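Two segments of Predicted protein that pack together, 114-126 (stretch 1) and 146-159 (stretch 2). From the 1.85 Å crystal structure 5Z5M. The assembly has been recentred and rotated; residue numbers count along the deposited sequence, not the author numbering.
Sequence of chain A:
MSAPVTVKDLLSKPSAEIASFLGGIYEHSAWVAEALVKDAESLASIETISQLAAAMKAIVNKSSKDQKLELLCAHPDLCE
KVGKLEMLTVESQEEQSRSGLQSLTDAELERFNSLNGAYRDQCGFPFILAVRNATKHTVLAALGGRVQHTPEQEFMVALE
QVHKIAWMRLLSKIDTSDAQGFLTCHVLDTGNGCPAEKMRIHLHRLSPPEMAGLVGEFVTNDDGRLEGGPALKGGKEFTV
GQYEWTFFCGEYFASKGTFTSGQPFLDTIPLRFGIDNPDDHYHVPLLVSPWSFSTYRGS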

# COMPACT_ATOMS: atom_id res chain seq x y z
N SER A 114 -29.59 -17.08 22.06
CA SER A 114 -28.60 -17.48 23.05
C SER A 114 -27.53 -16.40 23.23
O SER A 114 -27.28 -15.96 24.35
CB SER A 114 -27.95 -18.81 22.65
OG SER A 114 -27.10 -19.27 23.67
N LEU A 115 -26.91 -15.99 22.13
CA LEU A 115 -25.90 -14.94 22.17
C LEU A 115 -26.45 -13.63 22.73
O LEU A 115 -25.80 -12.96 23.53
CB LEU A 115 -25.32 -14.70 20.78
CG LEU A 115 -24.45 -15.80 20.18
CD1 LEU A 115 -24.08 -15.47 18.75
CD2 LEU A 115 -23.20 -16.04 21.03
N ASN A 116 -27.66 -13.27 22.29
CA ASN A 116 -28.24 -11.98 22.66
C ASN A 116 -28.59 -11.97 24.14
O ASN A 116 -28.43 -10.95 24.82
CB ASN A 116 -29.48 -11.70 21.80
CG ASN A 116 -30.02 -10.30 22.00
OD1 ASN A 116 -29.33 -9.31 21.76
ND2 ASN A 116 -31.27 -10.20 22.44
N GLY A 117 -29.04 -13.12 24.64
CA GLY A 117 -29.28 -13.29 26.06
C GLY A 117 -28.00 -13.17 26.86
O GLY A 117 -27.94 -12.41 27.83
N ALA A 118 -26.97 -13.90 26.44
CA ALA A 118 -25.67 -13.85 27.11
C ALA A 118 -25.11 -12.43 27.16
O ALA A 118 -24.71 -11.94 28.21
CB ALA A 118 -24.68 -14.78 26.42
N TYR A 119 -25.10 -11.76 26.01
CA TYR A 119 -24.56 -10.40 25.91
C TYR A 119 -25.16 -9.47 26.95
O TYR A 119 -24.43 -8.81 27.69
CB TYR A 119 -24.81 -9.83 24.52
CG TYR A 119 -24.16 -8.47 24.28
CD1 TYR A 119 -22.94 -8.38 23.62
CD2 TYR A 119 -24.76 -7.29 24.72
CE1 TYR A 119 -22.34 -7.16 23.39
CE2 TYR A 119 -24.15 -6.06 24.50
CZ TYR A 119 -22.94 -6.00 23.84
OH TYR A 119 -22.34 -4.79 23.61
N ARG A 120 -26.48 -9.42 27.01
CA ARG A 120 -27.15 -8.51 27.93
C ARG A 120 -26.87 -8.90 29.38
O ARG A 120 -26.73 -8.03 30.25
CB ARG A 120 -28.65 -8.47 27.67
CG ARG A 120 -29.41 -7.67 28.71
CD ARG A 120 -30.41 -6.72 28.08
NE ARG A 120 -30.71 -5.61 28.99
CZ ARG A 120 -31.58 -4.64 28.72
NH1 ARG A 120 -32.25 -4.66 27.58
NH2 ARG A 120 -31.79 -3.67 29.60
N ASP A 121 -26.79 -10.20 29.63
CA ASP A 121 -26.48 -10.72 30.97
C ASP A 121 -25.17 -10.18 31.49
O ASP A 121 -25.08 -9.73 32.63
CB ASP A 121 -26.43 -12.25 30.96
CG ASP A 121 -27.78 -12.90 30.73
OD1 ASP A 121 -28.80 -12.21 30.93
OD2 ASP A 121 -27.81 -14.09 30.36
N GLN A 122 -24.14 -10.23 30.66
CA GLN A 122 -22.79 -9.93 31.12
C GLN A 122 -22.46 -8.44 31.01
O GLN A 122 -21.57 -7.96 31.70
CB GLN A 122 -21.77 -10.77 30.35
CG GLN A 122 -21.83 -10.61 28.84
CD GLN A 122 -21.13 -11.74 28.10
OE1 GLN A 122 -21.23 -12.91 28.48
NE2 GLN A 122 -20.40 -11.40 27.05
N CYS A 123 -23.19 -7.72 30.16
CA CYS A 123 -22.89 -6.30 29.91
C CYS A 123 -23.75 -5.32 30.70
O CYS A 123 -23.30 -4.22 31.03
CB CYS A 123 -23.02 -5.99 28.42
SG CYS A 123 -21.63 -6.55 27.45
N GLY A 124 -24.99 -5.70 31.00
CA GLY A 124 -25.89 -4.83 31.74
C GLY A 124 -26.66 -3.89 30.84
O GLY A 124 -27.45 -3.07 31.31
N PHE A 125 -26.43 -4.00 29.53
CA PHE A 125 -27.17 -3.23 28.53
C PHE A 125 -27.37 -4.09 27.29
O PHE A 125 -26.65 -5.07 27.10
CB PHE A 125 -26.44 -1.92 28.19
CG PHE A 125 -24.98 -2.09 27.90
CD1 PHE A 125 -24.03 -1.94 28.90
CD2 PHE A 125 -24.54 -2.41 26.62
CE1 PHE A 125 -22.69 -2.10 28.64
CE2 PHE A 125 -23.20 -2.57 26.35
CZ PHE A 125 -22.27 -2.42 27.36
N PRO A 126 -28.37 -3.76 26.45
CA PRO A 126 -28.66 -4.62 25.30
C PRO A 126 -27.62 -4.53 24.18
O PRO A 126 -26.86 -3.57 24.09
CB PRO A 126 -30.02 -4.10 24.81
CG PRO A 126 -30.12 -2.71 25.33
CD PRO A 126 -29.38 -2.70 26.63
N ARG A 146 -18.56 -9.89 19.71
CA ARG A 146 -18.62 -8.93 20.81
C ARG A 146 -19.07 -9.56 22.13
O ARG A 146 -18.88 -8.98 23.20
CB ARG A 146 -19.54 -7.76 20.42
CG ARG A 146 -18.88 -6.81 19.41
CD ARG A 146 -19.87 -5.84 18.76
NE ARG A 146 -20.67 -5.12 19.74
CZ ARG A 146 -21.71 -4.36 19.42
NH1 ARG A 146 -22.07 -4.21 18.15
NH2 ARG A 146 -22.40 -3.74 20.38
N VAL A 147 -19.62 -10.76 22.08
CA VAL A 147 -19.99 -11.43 23.32
C VAL A 147 -18.73 -11.92 24.04
O VAL A 147 -18.77 -12.22 25.23
CB VAL A 147 -20.96 -12.60 23.07
CG1 VAL A 147 -20.24 -13.77 22.40
CG2 VAL A 147 -21.63 -13.04 24.36
N GLN A 148 -17.61 -11.95 23.32
CA GLN A 148 -16.33 -12.36 23.91
C GLN A 148 -15.56 -11.18 24.53
O GLN A 148 -14.51 -11.37 25.14
CB GLN A 148 -15.45 -13.04 22.85
CG GLN A 148 -16.14 -14.18 22.12
CD GLN A 148 -15.24 -14.81 21.07
OE1 GLN A 148 -14.07 -15.11 21.32
NE2 GLN A 148 -15.77 -14.99 19.87
N HIS A 149 -16.10 -9.98 24.39
CA HIS A 149 -15.43 -8.79 24.92
C HIS A 149 -15.80 -8.50 26.37
O HIS A 149 -16.81 -8.97 26.87
CB HIS A 149 -15.76 -7.57 24.06
CG HIS A 149 -15.26 -7.66 22.66
ND1 HIS A 149 -15.61 -6.76 21.68
CD2 HIS A 149 -14.43 -8.56 22.06
CE1 HIS A 149 -15.03 -7.09 20.54
NE2 HIS A 149 -14.30 -8.18 20.75
N THR A 150 -14.96 -7.69 27.03
CA THR A 150 -15.24 -7.21 28.38
C THR A 150 -16.38 -6.19 28.37
O THR A 150 -16.63 -5.55 27.34
CB THR A 150 -13.99 -6.56 29.00
OG1 THR A 150 -13.71 -5.33 28.33
CG2 THR A 150 -12.79 -7.49 28.89
N PRO A 151 -17.06 -6.01 29.51
CA PRO A 151 -18.14 -5.02 29.53
C PRO A 151 -17.65 -3.59 29.28
O PRO A 151 -18.39 -2.82 28.68
CB PRO A 151 -18.71 -5.16 30.95
CG PRO A 151 -18.35 -6.55 31.37
CD PRO A 151 -17.00 -6.80 30.75
N GLU A 152 -16.43 -3.26 29.70
CA GLU A 152 -15.94 -1.90 29.52
C GLU A 152 -15.58 -1.62 28.07
O GLU A 152 -15.72 -0.49 27.60
CB GLU A 152 -14.74 -1.61 30.43
CG GLU A 152 -13.53 -2.50 30.21
CD GLU A 152 -13.56 -3.76 31.06
OE1 GLU A 152 -14.60 -4.02 31.70
OE2 GLU A 152 -12.54 -4.47 31.10
N GLN A 153 -15.11 -2.64 27.35
CA GLN A 153 -14.88 -2.47 25.93
C GLN A 153 -16.22 -2.31 25.22
O GLN A 153 -16.38 -1.44 24.36
CB GLN A 153 -14.11 -3.64 25.31
CG GLN A 153 -13.86 -3.43 23.82
CD GLN A 153 -13.10 -4.58 23.16
OE1 GLN A 153 -12.58 -5.46 23.84
NE2 GLN A 153 -13.04 -4.56 21.84
N GLU A 154 -17.19 -3.14 25.60
CA GLU A 154 -18.49 -3.12 24.95
C GLU A 154 -19.29 -1.86 25.27
O GLU A 154 -20.14 -1.45 24.48
CB GLU A 154 -19.30 -4.35 25.34
CG GLU A 154 -18.97 -5.54 24.46
CD GLU A 154 -19.01 -5.18 22.97
OE1 GLU A 154 -20.11 -4.84 22.47
OE2 GLU A 154 -17.96 -5.21 22.31
N PHE A 155 -19.02 -1.25 26.43
CA PHE A 155 -19.67 0.00 26.79
C PHE A 155 -19.28 1.09 25.80
O PHE A 155 -20.13 1.87 25.35
CB PHE A 155 -19.30 0.40 28.22
CG PHE A 155 -20.02 1.62 28.73
CD1 PHE A 155 -21.34 1.53 29.15
CD2 PHE A 155 -19.38 2.85 28.80
CE1 PHE A 155 -22.01 2.65 29.62
CE2 PHE A 155 -20.04 3.97 29.27
CZ PHE A 155 -21.36 3.87 29.68
N MET A 156 -18.00 1.13 25.44
CA MET A 156 -17.49 2.03 24.41
C MET A 156 -18.07 1.74 23.03
O MET A 156 -18.44 2.66 22.30
CB MET A 156 -15.97 1.95 24.34
CG MET A 156 -15.28 2.68 25.46
SD MET A 156 -15.71 4.42 25.35
CE MET A 156 -15.16 4.80 23.69
N VAL A 157 -18.11 0.47 22.67
CA VAL A 157 -18.62 0.07 21.36
C VAL A 157 -20.11 0.41 21.24
O VAL A 157 -20.55 0.91 20.22
CB VAL A 157 -18.41 -1.43 21.10
CG1 VAL A 157 -19.04 -1.84 19.78
CG2 VAL A 157 -16.92 -1.78 21.12
N ALA A 158 -20.86 0.14 22.30
CA ALA A 158 -22.30 0.41 22.30
C ALA A 158 -22.57 1.90 22.11
O ALA A 158 -23.48 2.28 21.37
CB ALA A 158 -22.94 -0.10 23.58
N LEU A 159 -21.80 2.72 22.80
CA LEU A 159 -21.97 4.17 22.70
C LEU A 159 -21.63 4.66 21.30
O LEU A 159 -22.28 5.57 20.79
CB LEU A 159 -21.10 4.89 23.74
CG LEU A 159 -21.56 4.80 25.20
CD1 LEU A 159 -20.51 5.40 26.12
CD2 LEU A 159 -22.90 5.49 25.40

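The shortest polar contact between the stretches joins two buried side chains: Tyr-119 OH donates a hydrogen bond to Glu-154 OE1 at 2.5 Å. The tyrosine has chi1 near 180° (t); its CA-to-CB bond points sideways, yet the long ring carries the hydroxyl across to the carboxylate, which lies near the ring plane, at its edge. Glu-154 is itself held from within its own stretch. Arg-146 NE forms a salt bridge with Glu-154 OE1 at 2.8 Å (N-H...acceptor angle 164°), and His-149 ND1 donates to Glu-154 OE2 at 2.9 Å. Both carboxylate oxygens are thus engaged, a suitable arrangement for an acidic group that is buried.

The second bridging hydrogen bond runs from side chain to backbone: Gln-122 NE2 donates to Val-147 O at 2.6 Å, with an angle of 139°, so the contact is short but bent. The CA-to-CB bond of Gln-122 points toward stretch 2, and its amide supplies a donor to a carbonyl in the turn from Arg-146 to His-149.

Around these bonds the packing is mostly apolar. Val-147, with 98 Å² covered, meets the helix of stretch 1 through both methyls: Val-147 CG1 lies 4.0 Å from Leu-115 CD2, and Val-147 CG2 lies 4.1 Å from Ala-118 CB. Further along, Cys-123 SG sits 3.8 Å from Glu-154 CB, touching the aliphatic part of the acid, while Pro-151 CG approaches Gln-122 O at 3.5 Å.

Beyond the helix end, Gly-124 adopts positive phi (87°), where a CB would be jammed against the preceding carbonyl. Phe-125 follows, its CA-to-CB bond pointing toward stretch 2. Phe-125 CE2 reaches Ala-158 CB at 3.7 Å, and Phe-125 CE1 meets the edge of the Phe-155 ring, 3.9 Å from Phe-155 CD1. In all, 547 Å² is buried, summed over both sides.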